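Local coordinates for protein putative cytochrome P450 154A1 (Streptomyces coelicolor, PDB 1ODO) that is a putative bacterial cytochrome P450, a haem protein modelled with protoporphyrin IX around its iron and with 4-phenyl-1H-imidazole in the pocket, at residues K60-R63 with A64-A68; Y91-N94 with H95-L98; L265-V268 with R269-E272. All blocks are in the same frame, centred on the assembly; numbering follows the deposited sequence.

Contact 1 of 3, residues K60-R63 with A64-A68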
ATOM      1  N   LYS A  60      -4.522  17.152  -1.199  1.00 13.67           N
ATOM      2  CA  LYS A  60      -3.354  16.397  -0.759  1.00 13.36           C
ATOM      3  C   LYS A  60      -2.123  17.291  -0.920  1.00 14.48           C
ATOM      4  O   LYS A  60      -1.002  16.871  -0.634  1.00 13.28           O
ATOM      5  CB  LYS A  60      -3.151  15.134  -1.607  1.00 14.04           C
ATOM      6  CG  LYS A  60      -4.254  14.087  -1.492  1.00 12.60           C
ATOM      7  CD  LYS A  60      -3.720  12.700  -1.840  1.00 12.66           C
ATOM      8  CE  LYS A  60      -2.760  12.204  -0.756  1.00 12.37           C
ATOM      9  NZ  LYS A  60      -1.921  11.057  -1.194  1.00 13.95           N
ATOM     10  N   ASP A  61      -2.337  18.520  -1.395  1.00 13.53           N
ATOM     11  CA  ASP A  61      -1.241  19.471  -1.602  1.00 13.97           C
ATOM     12  C   ASP A  61      -0.993  20.288  -0.337  1.00 13.77           C
ATOM     13  O   ASP A  61      -1.612  21.336  -0.133  1.00 12.13           O
ATOM     14  CB  ASP A  61      -1.582  20.407  -2.770  1.00 14.79           C
ATOM     15  CG  ASP A  61      -0.403  21.273  -3.196  1.00 16.99           C
ATOM     16  OD1 ASP A  61       0.521  21.487  -2.383  1.00 16.10           O
ATOM     17  OD2 ASP A  61      -0.411  21.757  -4.347  1.00 18.76           O
ATOM     18  N   ALA A  62      -0.082  19.802   0.504  1.00 13.37           N
ATOM     19  CA  ALA A  62       0.262  20.465   1.760  1.00 15.07           C
ATOM     20  C   ALA A  62       0.858  21.852   1.546  1.00 16.12           C
ATOM     21  O   ALA A  62       0.529  22.801   2.253  1.00 14.39           O
ATOM     22  CB  ALA A  62       1.243  19.601   2.551  1.00 13.93           C
ATOM     23  N   ARG A  63       1.747  21.956   0.569  1.00 17.91           N
ATOM     24  CA  ARG A  63       2.394  23.218   0.255  1.00 21.37           C
ATOM     25  C   ARG A  63       1.363  24.318   0.013  1.00 20.52           C
ATOM     26  O   ARG A  63       1.509  25.439   0.498  1.00 21.46           O
ATOM     27  CB  ARG A  63       3.272  23.030  -0.982  1.00 24.80           C
ATOM     28  CG  ARG A  63       4.235  24.157  -1.265  1.00 32.58           C
ATOM     29  CD  ARG A  63       5.327  23.708  -2.239  1.00 35.96           C
ATOM     30  NE  ARG A  63       6.195  22.673  -1.675  1.00 38.13           N
ATOM     31  CZ  ARG A  63       5.925  21.371  -1.675  1.00 38.92           C
ATOM     32  NH1 ARG A  63       4.803  20.920  -2.214  1.00 41.73           N
ATOM     33  NH2 ARG A  63       6.785  20.515  -1.133  1.00 38.60           N
ATOM     34  N   ALA A  64       0.305  23.989  -0.715  1.00 18.91           N
ATOM     35  CA  ALA A  64      -0.727  24.968  -1.007  1.00 18.26           C
ATOM     36  C   ALA A  64      -1.878  25.060  -0.011  1.00 18.79           C
ATOM     37  O   ALA A  64      -2.405  26.152   0.227  1.00 17.00           O
ATOM     38  CB  ALA A  64      -1.295  24.705  -2.403  1.00 19.35           C
ATOM     39  N   HIS A  65      -2.254  23.937   0.596  1.00 16.36           N
ATOM     40  CA  HIS A  65      -3.366  23.956   1.537  1.00 15.69           C
ATOM     41  C   HIS A  65      -3.175  23.631   3.019  1.00 15.09           C
ATOM     42  O   HIS A  65      -4.159  23.553   3.758  1.00 15.46           O
ATOM     43  CB  HIS A  65      -4.477  23.074   0.958  1.00 14.41           C
ATOM     44  CG  HIS A  65      -4.851  23.431  -0.449  1.00 16.00           C
ATOM     45  ND1 HIS A  65      -5.356  24.666  -0.796  1.00 18.98           N
ATOM     46  CD2 HIS A  65      -4.781  22.719  -1.598  1.00 14.02           C
ATOM     47  CE1 HIS A  65      -5.582  24.699  -2.098  1.00 14.95           C
ATOM     48  NE2 HIS A  65      -5.240  23.530  -2.608  1.00 20.21           N
ATOM     49  N   TRP A  66      -1.937  23.438   3.468  1.00 14.96           N
ATOM     50  CA  TRP A  66      -1.701  23.131   4.880  1.00 14.54           C
ATOM     51  C   TRP A  66      -0.787  24.212   5.465  1.00 15.04           C
ATOM     52  O   TRP A  66       0.429  24.171   5.293  1.00 13.99           O
ATOM     53  CB  TRP A  66      -1.057  21.750   5.042  1.00 13.55           C
ATOM     54  CG  TRP A  66      -0.996  21.272   6.473  1.00 13.71           C
ATOM     55  CD1 TRP A  66      -1.760  21.714   7.521  1.00 13.09           C
ATOM     56  CD2 TRP A  66      -0.194  20.200   6.990  1.00 14.12           C
ATOM     57  NE1 TRP A  66      -1.488  20.981   8.650  1.00 13.84           N
ATOM     58  CE2 TRP A  66      -0.533  20.044   8.353  1.00 14.49           C
ATOM     59  CE3 TRP A  66       0.771  19.353   6.430  1.00 13.63           C
ATOM     60  CZ2 TRP A  66       0.062  19.074   9.167  1.00 15.51           C
ATOM     61  CZ3 TRP A  66       1.364  18.386   7.240  1.00 15.67           C
ATOM     62  CH2 TRP A  66       1.005  18.255   8.596  1.00 15.93           C
ATOM     63  N   PRO A  67      -1.373  25.198   6.160  1.00 16.00           N
ATOM     64  CA  PRO A  67      -0.622  26.302   6.770  1.00 16.54           C
ATOM     65  C   PRO A  67       0.527  25.875   7.678  1.00 16.24           C
ATOM     66  O   PRO A  67       1.554  26.556   7.753  1.00 16.77           O
ATOM     67  CB  PRO A  67      -1.703  27.072   7.528  1.00 17.59           C
ATOM     68  CG  PRO A  67      -2.912  26.869   6.663  1.00 18.65           C
ATOM     69  CD  PRO A  67      -2.824  25.389   6.349  1.00 17.37           C
ATOM     70  N   ALA A  68       0.363  24.744   8.356  1.00 14.69           N
ATOM     71  CA  ALA A  68       1.394  24.242   9.260  1.00 15.85           C
ATOM     72  C   ALA A  68       2.529  23.485   8.575  1.00 15.94           C
ATOM     73  O   ALA A  68       3.512  23.130   9.224  1.00 16.85           O
ATOM     74  CB  ALA A  68       0.755  23.352  10.323  1.00 15.16           C
TER
HETATM   75  O   HOH W   1       1.531  25.715   3.216  1.00 19.87           O
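D61 and A62 pair with H65 and W66 through backbone bonds round a single helical turn, 62-65, in which H65 N donates to D61 O at 2.8 Å and W66 N to A62 O, also at 2.8 Å. D61 is the N-cap. With its CG anti to the backbone N (chi1 -171°), the carboxylate swings over the start of the turn, and OD1 takes the N-H of A64 at 3.0 Å, approached from above the carboxylate plane rather than within it. The methyl of A64 lies against the same carboxylate, A64 CB being 3.6 Å from D61 CG. On another flank A62 CB meets the edge of the W66 indole at CE3, 3.9 Å away and near the ring plane, while Y296 of strand 292-297 stacks with that indole. H65 meets Y91 edge-to-face. At the end of the turn a water sits 2.7 Å from R63 O and 2.8 Å from W66 O. The chemistry is thus split: the carboxylate of D61 occupies an amide at the start of the turn that otherwise bonds weakly to D61 O, and its charge there would probably suit the helix dipole, whereas A62 and W66 turn a greasy side toward the sheet.

Contact 2 of 3, residues Y91-N94 with H95-L98. With HEM (protoporphyrin IX containing Fe), chain B.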
ATOM      1  N   TYR A  91      -2.779  18.530  -6.449  1.00 12.46           N
ATOM      2  CA  TYR A  91      -4.194  18.885  -6.410  1.00 14.44           C
ATOM      3  C   TYR A  91      -4.709  19.368  -7.771  1.00 14.03           C
ATOM      4  O   TYR A  91      -3.990  20.034  -8.517  1.00 15.57           O
ATOM      5  CB  TYR A  91      -4.403  20.001  -5.378  1.00 14.81           C
ATOM      6  CG  TYR A  91      -5.797  20.577  -5.346  1.00 18.02           C
ATOM      7  CD1 TYR A  91      -6.801  19.985  -4.578  1.00 19.29           C
ATOM      8  CD2 TYR A  91      -6.124  21.704  -6.104  1.00 20.34           C
ATOM      9  CE1 TYR A  91      -8.099  20.500  -4.563  1.00 20.51           C
ATOM     10  CE2 TYR A  91      -7.419  22.227  -6.099  1.00 21.47           C
ATOM     11  CZ  TYR A  91      -8.399  21.619  -5.325  1.00 23.18           C
ATOM     12  OH  TYR A  91      -9.683  22.123  -5.319  1.00 23.50           O
ATOM     13  N   GLY A  92      -5.962  19.035  -8.073  1.00 14.76           N
ATOM     14  CA  GLY A  92      -6.585  19.437  -9.327  1.00 14.37           C
ATOM     15  C   GLY A  92      -5.817  19.171 -10.607  1.00 13.01           C
ATOM     16  O   GLY A  92      -5.239  18.099 -10.776  1.00 12.12           O
ATOM     17  N   PRO A  93      -5.812  20.135 -11.546  1.00 14.12           N
ATOM     18  CA  PRO A  93      -5.106  19.989 -12.820  1.00 14.41           C
ATOM     19  C   PRO A  93      -3.667  19.503 -12.682  1.00 14.17           C
ATOM     20  O   PRO A  93      -3.192  18.732 -13.513  1.00 15.10           O
ATOM     21  CB  PRO A  93      -5.197  21.389 -13.421  1.00 15.54           C
ATOM     22  CG  PRO A  93      -6.568  21.821 -12.988  1.00 15.12           C
ATOM     23  CD  PRO A  93      -6.590  21.390 -11.524  1.00 13.64           C
ATOM     24  N   ASN A  94      -2.971  19.954 -11.643  1.00 14.51           N
ATOM     25  CA  ASN A  94      -1.591  19.529 -11.450  1.00 13.95           C
ATOM     26  C   ASN A  94      -1.553  18.032 -11.155  1.00 13.92           C
ATOM     27  O   ASN A  94      -0.621  17.332 -11.560  1.00 12.56           O
ATOM     28  CB  ASN A  94      -0.922  20.306 -10.314  1.00 16.80           C
ATOM     29  CG  ASN A  94       0.574  20.021 -10.221  1.00 20.61           C
ATOM     30  OD1 ASN A  94       1.287  20.047 -11.229  1.00 21.64           O
ATOM     31  ND2 ASN A  94       1.055  19.755  -9.011  1.00 21.14           N
ATOM     32  N   HIS A  95      -2.562  17.539 -10.445  1.00 13.05           N
ATOM     33  CA  HIS A  95      -2.601  16.116 -10.129  1.00 13.27           C
ATOM     34  C   HIS A  95      -2.886  15.326 -11.403  1.00 13.98           C
ATOM     35  O   HIS A  95      -2.247  14.308 -11.669  1.00 14.61           O
ATOM     36  CB  HIS A  95      -3.676  15.800  -9.090  1.00 12.93           C
ATOM     37  CG  HIS A  95      -3.962  14.335  -8.968  1.00 12.02           C
ATOM     38  ND1 HIS A  95      -5.101  13.754  -9.485  1.00 10.35           N
ATOM     39  CD2 HIS A  95      -3.221  13.323  -8.458  1.00 12.07           C
ATOM     40  CE1 HIS A  95      -5.047  12.446  -9.300  1.00 11.52           C
ATOM     41  NE2 HIS A  95      -3.916  12.160  -8.679  1.00 11.69           N
ATOM     42  N   ARG A  96      -3.855  15.794 -12.182  1.00 13.13           N
ATOM     43  CA  ARG A  96      -4.208  15.118 -13.422  1.00 15.88           C
ATOM     44  C   ARG A  96      -2.957  14.994 -14.285  1.00 16.60           C
ATOM     45  O   ARG A  96      -2.680  13.939 -14.853  1.00 17.14           O
ATOM     46  CB  ARG A  96      -5.298  15.909 -14.166  1.00 16.90           C
ATOM     47  CG  ARG A  96      -5.611  15.381 -15.562  1.00 21.41           C
ATOM     48  CD  ARG A  96      -6.961  15.878 -16.063  1.00 24.17           C
ATOM     49  NE  ARG A  96      -7.097  17.330 -15.974  1.00 28.09           N
ATOM     50  CZ  ARG A  96      -6.491  18.198 -16.776  1.00 27.87           C
ATOM     51  NH1 ARG A  96      -5.696  17.770 -17.748  1.00 28.68           N
ATOM     52  NH2 ARG A  96      -6.683  19.498 -16.605  1.00 28.35           N
ATOM     53  N   LYS A  97      -2.191  16.079 -14.358  1.00 16.79           N
ATOM     54  CA  LYS A  97      -0.962  16.116 -15.142  1.00 19.12           C
ATOM     55  C   LYS A  97       0.100  15.119 -14.667  1.00 18.89           C
ATOM     56  O   LYS A  97       0.621  14.329 -15.457  1.00 16.63           O
ATOM     57  CB  LYS A  97      -0.373  17.530 -15.101  1.00 20.92           C
ATOM     58  CG  LYS A  97       1.102  17.617 -15.494  1.00 25.97           C
ATOM     59  CD  LYS A  97       1.688  18.972 -15.103  1.00 29.14           C
ATOM     60  CE  LYS A  97       3.204  18.995 -15.241  1.00 30.21           C
ATOM     61  NZ  LYS A  97       3.773  20.296 -14.780  1.00 31.97           N
ATOM     62  N   LEU A  98       0.421  15.166 -13.377  1.00 18.92           N
ATOM     63  CA  LEU A  98       1.423  14.275 -12.805  1.00 18.68           C
ATOM     64  C   LEU A  98       1.025  12.796 -12.796  1.00 18.85           C
ATOM     65  O   LEU A  98       1.894  11.922 -12.761  1.00 20.39           O
ATOM     66  CB  LEU A  98       1.792  14.759 -11.396  1.00 17.71           C
ATOM     67  CG  LEU A  98       2.504  16.124 -11.377  1.00 18.82           C
ATOM     68  CD1 LEU A  98       2.629  16.645  -9.956  1.00 16.31           C
ATOM     69  CD2 LEU A  98       3.887  15.990 -12.011  1.00 20.37           C
TER
HETATM   70  CHA HEM B1407      -1.900   5.409  -4.237  1.00 13.23           C
HETATM   71  CHB HEM B1407       0.993   2.930  -7.183  1.00 10.62           C
HETATM   72  CHC HEM B1407      -0.078  -1.143  -4.820  1.00 11.97           C
HETATM   73  CHD HEM B1407      -2.942   1.350  -1.877  1.00 10.84           C
HETATM   74  C1A HEM B1407      -1.032   5.112  -5.261  1.00 11.83           C
HETATM   75  C2A HEM B1407      -0.468   6.061  -6.215  1.00 12.21           C
HETATM   76  C3A HEM B1407       0.342   5.373  -7.032  1.00 12.56           C
HETATM   77  C4A HEM B1407       0.307   3.976  -6.623  1.00 11.45           C
HETATM   78  CMA HEM B1407       1.182   5.915  -8.202  1.00 12.77           C
HETATM   79  CAA HEM B1407      -0.781   7.573  -6.228  1.00 11.43           C
HETATM   80  CBA HEM B1407      -2.086   7.854  -6.996  1.00 13.19           C
HETATM   81  CGA HEM B1407      -2.507   9.321  -7.064  1.00 12.61           C
HETATM   82  O1A HEM B1407      -2.253  10.024  -6.023  1.00 11.97           O
HETATM   83  O2A HEM B1407      -3.058   9.724  -8.087  1.00 13.65           O
HETATM   84  C1B HEM B1407       0.966   1.615  -6.800  1.00 10.88           C
HETATM   85  C2B HEM B1407       1.733   0.560  -7.439  1.00 12.30           C
HETATM   86  C3B HEM B1407       1.434  -0.595  -6.777  1.00 12.00           C
HETATM   87  C4B HEM B1407       0.490  -0.265  -5.733  1.00 10.76           C
HETATM   88  CMB HEM B1407       2.688   0.766  -8.633  1.00 12.41           C
HETATM   89  CAB HEM B1407       1.964  -2.021  -7.029  1.00 11.92           C
HETATM   90  CBB HEM B1407       1.549  -2.622  -8.382  1.00 17.57           C
HETATM   91  C1C HEM B1407      -0.969  -0.811  -3.809  1.00 10.22           C
HETATM   92  C2C HEM B1407      -1.533  -1.781  -2.857  1.00 10.85           C
HETATM   93  C3C HEM B1407      -2.335  -1.081  -2.025  1.00  9.99           C
HETATM   94  C4C HEM B1407      -2.278   0.301  -2.454  1.00 10.72           C
HETATM   95  CMC HEM B1407      -1.198  -3.305  -2.882  1.00  8.45           C
HETATM   96  CAC HEM B1407      -3.191  -1.538  -0.813  1.00 10.21           C
HETATM   97  CBC HEM B1407      -4.064  -2.783  -1.009  1.00  9.07           C
HETATM   98  C1D HEM B1407      -2.916   2.667  -2.244  1.00 12.34           C
HETATM   99  C2D HEM B1407      -3.625   3.739  -1.586  1.00 12.80           C
HETATM  100  C3D HEM B1407      -3.327   4.885  -2.242  1.00 12.54           C
HETATM  101  C4D HEM B1407      -2.438   4.526  -3.323  1.00 13.26           C
HETATM  102  CMD HEM B1407      -4.532   3.560  -0.352  1.00 12.79           C
HETATM  103  CAD HEM B1407      -3.821   6.293  -1.874  1.00 16.04           C
HETATM  104  CBD HEM B1407      -5.301   6.620  -2.106  1.00 17.12           C
HETATM  105  CGD HEM B1407      -5.521   8.029  -1.600  1.00 16.08           C
HETATM  106  O1D HEM B1407      -6.181   8.194  -0.567  1.00 14.98           O
HETATM  107  O2D HEM B1407      -4.971   8.947  -2.252  1.00 17.29           O
HETATM  108  NA  HEM B1407      -0.550   3.856  -5.540  1.00 11.11           N
HETATM  109  NB  HEM B1407       0.218   1.086  -5.753  1.00 10.62           N
HETATM  110  NC  HEM B1407      -1.445   0.449  -3.544  1.00 10.01           N
HETATM  111  ND  HEM B1407      -2.178   3.162  -3.315  1.00 11.20           N
HETATM  112 FE   HEM B1407      -1.009   2.144  -4.536  1.00 11.03          FE
HETATM  113  O   HOH W   2       3.904  20.268 -11.963  1.00 31.17           O
HETATM  114  O   HOH W   3       0.937  21.683 -13.648  1.00 38.52           O
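N94 OD1 is gripped by two waters, which donate to it at 2.7 Å and 2.9 Å, and both waters lead on to K97 NZ. The nearer of them accepts from K97 NZ at 2.8 Å; the other link to the lysine is weak. Amide and ammonium are therefore tied through solvent one turn apart, with the extended lysine chain passing N94 obliquely. L98 CD1 packs on the amide, 3.6 Å from N94 ND2. On the outer surface R96 bends at chi3 and brings NH2 back to within 4.0 Å of P93 CB. Backbone bonds from R96 N to G92 O, K97 N to P93 O and L98 N to N94 O hold the turns.

H95 leaves in a different direction, toward the haem. With CG anti to its own N (chi1 167°), the imidazole extends from the helix and NE2 donates to HEM O2A at 2.6 Å, almost straight at 176°, the carboxylate lying at the ring edge, near its plane. H95 and R99, whose NH1 also bonds the haem, are consistent with the helix C WxxxR motif, whose first position is histidine in many bacterial P450s.

Within the fold, the ring of H352 meets that of H95, planes at about 40°, and V351 touches the same side chain. A90 touches H95 and L98, and Y91 OH bonds S56 O, which joins the residue leading into helix 92-100 to the connection between helix 46-52 and strand 58-59.

Contact 3 of 3, residues L265-V268 with R269-E272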
ATOM      1  N   LEU A 265     -10.584 -21.671   1.693  1.00 18.51           N
ATOM      2  CA  LEU A 265      -9.796 -22.342   0.662  1.00 17.80           C
ATOM      3  C   LEU A 265     -10.691 -23.383  -0.009  1.00 18.50           C
ATOM      4  O   LEU A 265     -10.649 -23.565  -1.225  1.00 17.78           O
ATOM      5  CB  LEU A 265      -8.573 -23.022   1.280  1.00 18.82           C
ATOM      6  CG  LEU A 265      -7.652 -23.783   0.320  1.00 20.20           C
ATOM      7  CD1 LEU A 265      -7.223 -22.887  -0.828  1.00 19.44           C
ATOM      8  CD2 LEU A 265      -6.442 -24.292   1.090  1.00 21.00           C
ATOM      9  N   ALA A 266     -11.509 -24.058   0.796  1.00 19.04           N
ATOM     10  CA  ALA A 266     -12.419 -25.076   0.283  1.00 19.16           C
ATOM     11  C   ALA A 266     -13.407 -24.442  -0.697  1.00 18.45           C
ATOM     12  O   ALA A 266     -13.775 -25.050  -1.699  1.00 18.12           O
ATOM     13  CB  ALA A 266     -13.171 -25.741   1.440  1.00 21.36           C
ATOM     14  N   LEU A 267     -13.839 -23.215  -0.410  1.00 18.53           N
ATOM     15  CA  LEU A 267     -14.781 -22.531  -1.296  1.00 17.30           C
ATOM     16  C   LEU A 267     -14.135 -22.342  -2.660  1.00 16.24           C
ATOM     17  O   LEU A 267     -14.797 -22.432  -3.698  1.00 16.01           O
ATOM     18  CB  LEU A 267     -15.178 -21.169  -0.722  1.00 18.59           C
ATOM     19  CG  LEU A 267     -16.106 -21.190   0.494  1.00 19.84           C
ATOM     20  CD1 LEU A 267     -16.252 -19.781   1.047  1.00 22.38           C
ATOM     21  CD2 LEU A 267     -17.464 -21.762   0.095  1.00 20.40           C
ATOM     22  N   VAL A 268     -12.836 -22.065  -2.658  1.00 16.17           N
ATOM     23  CA  VAL A 268     -12.126 -21.873  -3.914  1.00 16.14           C
ATOM     24  C   VAL A 268     -12.060 -23.205  -4.660  1.00 16.23           C
ATOM     25  O   VAL A 268     -12.369 -23.278  -5.848  1.00 15.91           O
ATOM     26  CB  VAL A 268     -10.687 -21.363  -3.679  1.00 16.51           C
ATOM     27  CG1 VAL A 268      -9.950 -21.273  -5.007  1.00 17.54           C
ATOM     28  CG2 VAL A 268     -10.725 -19.995  -3.003  1.00 15.45           C
ATOM     29  N   ARG A 269     -11.665 -24.260  -3.953  1.00 17.84           N
ATOM     30  CA  ARG A 269     -11.561 -25.581  -4.566  1.00 19.57           C
ATOM     31  C   ARG A 269     -12.900 -26.104  -5.087  1.00 19.82           C
ATOM     32  O   ARG A 269     -12.945 -26.837  -6.075  1.00 19.98           O
ATOM     33  CB  ARG A 269     -10.949 -26.570  -3.572  1.00 22.56           C
ATOM     34  CG  ARG A 269      -9.557 -26.165  -3.093  1.00 27.84           C
ATOM     35  CD  ARG A 269      -8.935 -27.245  -2.223  1.00 32.61           C
ATOM     36  NE  ARG A 269      -7.592 -26.906  -1.752  1.00 36.59           N
ATOM     37  CZ  ARG A 269      -6.592 -26.511  -2.538  1.00 39.94           C
ATOM     38  NH1 ARG A 269      -6.775 -26.391  -3.847  1.00 42.15           N
ATOM     39  NH2 ARG A 269      -5.398 -26.258  -2.018  1.00 40.62           N
ATOM     40  N   LYS A 270     -13.992 -25.726  -4.431  1.00 20.43           N
ATOM     41  CA  LYS A 270     -15.313 -26.174  -4.860  1.00 20.13           C
ATOM     42  C   LYS A 270     -15.797 -25.361  -6.048  1.00 19.88           C
ATOM     43  O   LYS A 270     -16.752 -25.742  -6.719  1.00 20.40           O
ATOM     44  CB  LYS A 270     -16.325 -26.053  -3.718  1.00 22.29           C
ATOM     45  CG  LYS A 270     -16.187 -27.124  -2.650  1.00 24.95           C
ATOM     46  CD  LYS A 270     -17.237 -26.965  -1.561  1.00 27.10           C
ATOM     47  CE  LYS A 270     -17.014 -25.699  -0.753  1.00 27.75           C
ATOM     48  NZ  LYS A 270     -18.066 -25.516   0.288  1.00 30.98           N
ATOM     49  N   GLY A 271     -15.134 -24.240  -6.310  1.00 18.89           N
ATOM     50  CA  GLY A 271     -15.525 -23.397  -7.424  1.00 18.83           C
ATOM     51  C   GLY A 271     -16.621 -22.407  -7.055  1.00 19.37           C
ATOM     52  O   GLY A 271     -17.218 -21.786  -7.934  1.00 20.32           O
ATOM     53  N   GLU A 272     -16.889 -22.260  -5.760  1.00 17.62           N
ATOM     54  CA  GLU A 272     -17.920 -21.340  -5.287  1.00 18.85           C
ATOM     55  C   GLU A 272     -17.443 -19.889  -5.287  1.00 17.75           C
ATOM     56  O   GLU A 272     -18.248 -18.968  -5.395  1.00 18.68           O
ATOM     57  CB  GLU A 272     -18.394 -21.749  -3.891  1.00 20.22           C
ATOM     58  CG  GLU A 272     -19.252 -23.008  -3.894  1.00 25.92           C
ATOM     59  CD  GLU A 272     -19.772 -23.366  -2.515  1.00 28.77           C
ATOM     60  OE1 GLU A 272     -20.334 -22.475  -1.839  1.00 31.27           O
ATOM     61  OE2 GLU A 272     -19.625 -24.537  -2.110  1.00 31.79           O
TER
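Helix 262-270 ends in a Schellman motif, and beside it L267 packs against K270 and E272. L267 CD2 comes 3.5 Å from E272 OE1 and 3.8 Å from K270 NZ, and beside it K270 NZ and E272 OE2 form a salt bridge at 3.0 Å, whose hydrogen bond is weak. The lysine reaches that place by bending at chi3 (-67°), its CE brushing A266 O on the way. Farther round the helix, L265 and R269 make the other side-chain pair: the arginine runs extended from CG to NE, and L265 CD1 sits over one face of the guanidinium, offset toward its rim, while L265 CG is 3.7 Å from R269 NE.

What positions these groups is the backbone. R269 N bonds L265 O and K270 N bonds A266 O in ordinary helical fashion; then G271 takes positive phi (86°), a conformation glycine adopts readily, and the chain leaves the helix so that E272 N still reaches L267 O. Farther out, L265 and V268 touch W275, V268 also meets V278, and L267 reaches V273 and T338, so the inner side of this helix end packs on helix 275-285 and nearby loops. Two bonds complete the motif: E272 N to L267 O at 2.9 Å, nearly along the C=O axis, and G271 N to V268 O at 3.0 Å, with the donor well above the carbonyl plane.

Contacts 1 and 2 are neighbours, both partly buried and on the same side of the chain's centre; they touch where D61 CB comes 3.9 Å from Y91 CB. Contact 3 is a surface contact across the chain's centre, its midpoint 48 Å from that of contact 1 and 43 Å from that of contact 2. Each belongs to a different helix: 62-65, 92-100 and 262-270. Contact 1 caps a helix start with a carboxylate, whereas contact 3 ends one at a glycine through backbone bonds, with a salt bridge on the surface beside it. Contact 2, made of regular helical turns, bonds a haem propionate directly; in contact 1 K60 touches the haem as well, while contact 3 is remote from the haem.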